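Local coordinates for MazG-related protein (Thermotoga maritima, PDB 2YXH) that binds magnesium ions through acidic side chains and probably hydrolyses nucleoside triphosphates to monophosphates and pyrophosphate, at residues C16-L19 with E20-I24. The protein carries 1 engineered substitution. Numbering follows the deposited sequence.
Sequences CPWL and EKQSI
Gln22 lays its carboxamide flat over one face of the Trp18 indole: the two planes lie 7° apart, and Gln22 CD stands 3.4 Å above the ring plane, displaced toward the rim. Beside the amide, Gln22 CG sits 3.6 Å from the centroid of the six-membered ring and nearly on its normal, a CH-pi contact. With CG beside the backbone N (chi1 -40°), a bend at chi2 folds the amide back over the indole. Gln22 NE2 is also modelled as donating to Trp18 O, but their 2.3 Å separation is too short for a normal hydrogen bond, so the exact placement of the amide is doubtful.

The stack is built on a short helical turn, through which two backbone bonds run: Glu20 N donates to Cys16 O at 3.2 Å, and Gln22 N to Leu19 O at 2.7 Å. At its start Cys16 is the N-cap, its SG accepting from Leu19 N at 3.5 Å. Glu20 and Lys21, both exposed, form a salt bridge with a weak hydrogen bond, Lys21 NZ to Glu20 OE2 at 3.4 Å.

The turn links helix 2-15 to helix 24-43. Arg70 of helix 47-72 hydrogen-bonds to Leu19 O and Gln22 O, Leu19 packs among all three helices, and the Trp18 side chain, which lies about 7 Å from a bound magnesium ion, meets Leu102 of the second subunit.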
loop_
_atom_site.group_PDB
_atom_site.type_symbol
_atom_site.label_atom_id
_atom_site.label_comp_id
_atom_site.label_asym_id
_atom_site.label_seq_id
_atom_site.Cartn_x
_atom_site.Cartn_y
_atom_site.Cartn_z
ATOM N N CYS A 16 17.017 -0.988 -11.414
ATOM C CA CYS A 16 16.010 -1.099 -12.476
ATOM C C CYS A 16 15.827 0.049 -13.492
ATOM O O CYS A 16 15.347 1.152 -13.164
ATOM C CB CYS A 16 14.681 -1.477 -11.837
ATOM S SG CYS A 16 13.534 -1.852 -13.112
ATOM N N PRO A 17 16.131 -0.230 -14.771
ATOM C CA PRO A 17 16.042 0.825 -15.815
ATOM C C PRO A 17 14.580 1.194 -16.233
ATOM O O PRO A 17 14.317 2.279 -16.716
ATOM C CB PRO A 17 16.853 0.207 -16.983
ATOM C CG PRO A 17 16.582 -1.296 -16.842
ATOM C CD PRO A 17 16.673 -1.506 -15.305
ATOM N N TRP A 18 13.632 0.283 -16.026
ATOM C CA TRP A 18 12.247 0.558 -16.226
ATOM C C TRP A 18 11.789 1.531 -15.109
ATOM O O TRP A 18 11.092 2.553 -15.401
ATOM C CB TRP A 18 11.422 -0.759 -16.253
ATOM C CG TRP A 18 10.005 -0.515 -16.251
ATOM C CD1 TRP A 18 9.200 -0.233 -17.376
ATOM C CD2 TRP A 18 9.151 -0.421 -15.113
ATOM N NE1 TRP A 18 7.909 -0.021 -16.964
ATOM C CE2 TRP A 18 7.849 -0.119 -15.586
ATOM C CE3 TRP A 18 9.340 -0.601 -13.730
ATOM C CZ2 TRP A 18 6.751 -0.008 -14.722
ATOM C CZ3 TRP A 18 8.274 -0.480 -12.893
ATOM C CH2 TRP A 18 6.984 -0.157 -13.390
ATOM N N LEU A 19 12.182 1.247 -13.856
ATOM C CA LEU A 19 11.651 2.025 -12.716
ATOM C C LEU A 19 12.118 3.481 -12.844
ATOM O O LEU A 19 11.289 4.434 -12.704
ATOM C CB LEU A 19 11.956 1.392 -11.346
ATOM C CG LEU A 19 11.399 2.188 -10.132
ATOM C CD1 LEU A 19 9.863 2.397 -10.289
ATOM C CD2 LEU A 19 11.786 1.611 -8.740
ATOM N N GLU A 20 13.395 3.633 -13.247
ATOM C CA GLU A 20 14.076 4.958 -13.457
ATOM C C GLU A 20 13.225 5.875 -14.363
ATOM O O GLU A 20 13.152 7.133 -14.128
ATOM C CB GLU A 20 15.460 4.750 -14.067
ATOM C CG GLU A 20 16.017 5.952 -14.736
ATOM C CD GLU A 20 17.553 5.869 -14.935
ATOM O OE1 GLU A 20 18.114 4.743 -14.825
ATOM O OE2 GLU A 20 18.187 6.942 -15.229
ATOM N N LYS A 21 12.587 5.267 -15.374
ATOM C CA LYS A 21 11.786 5.987 -16.312
ATOM C C LYS A 21 10.376 6.273 -15.859
ATOM O O LYS A 21 9.667 7.017 -16.561
ATOM C CB LYS A 21 11.795 5.314 -17.692
ATOM C CG LYS A 21 13.218 5.344 -18.396
ATOM C CD LYS A 21 13.834 6.782 -18.294
ATOM C CE LYS A 21 15.390 6.934 -18.359
ATOM N NZ LYS A 21 15.817 8.123 -17.424
ATOM N N GLN A 22 9.931 5.680 -14.743
ATOM C CA GLN A 22 8.550 5.904 -14.217
ATOM C C GLN A 22 8.406 7.161 -13.316
ATOM O O GLN A 22 9.207 7.422 -12.419
ATOM C CB GLN A 22 7.965 4.651 -13.489
ATOM C CG GLN A 22 8.273 3.324 -14.137
ATOM C CD GLN A 22 7.999 3.327 -15.615
ATOM O OE1 GLN A 22 6.831 3.547 -16.048
ATOM N NE2 GLN A 22 9.064 3.099 -16.434
ATOM N N SER A 23 7.376 7.944 -13.549
ATOM C CA SER A 23 7.099 9.077 -12.661
ATOM C C SER A 23 6.070 8.617 -11.625
ATOM O O SER A 23 5.353 7.626 -11.809
ATOM C CB SER A 23 6.511 10.247 -13.451
ATOM O OG SER A 23 5.256 9.845 -13.925
ATOM N N ILE A 24 6.002 9.341 -10.526
ATOM C CA ILE A 24 5.007 9.074 -9.477
ATOM C C ILE A 24 3.601 9.037 -10.011
ATOM O O ILE A 24 2.809 8.172 -9.673
ATOM C CB ILE A 24 5.216 10.025 -8.239
ATOM C CG1 ILE A 24 4.620 9.427 -6.968
ATOM C CG2 ILE A 24 4.780 11.433 -8.495
ATOM C CD1 ILE A 24 5.141 10.121 -5.720
#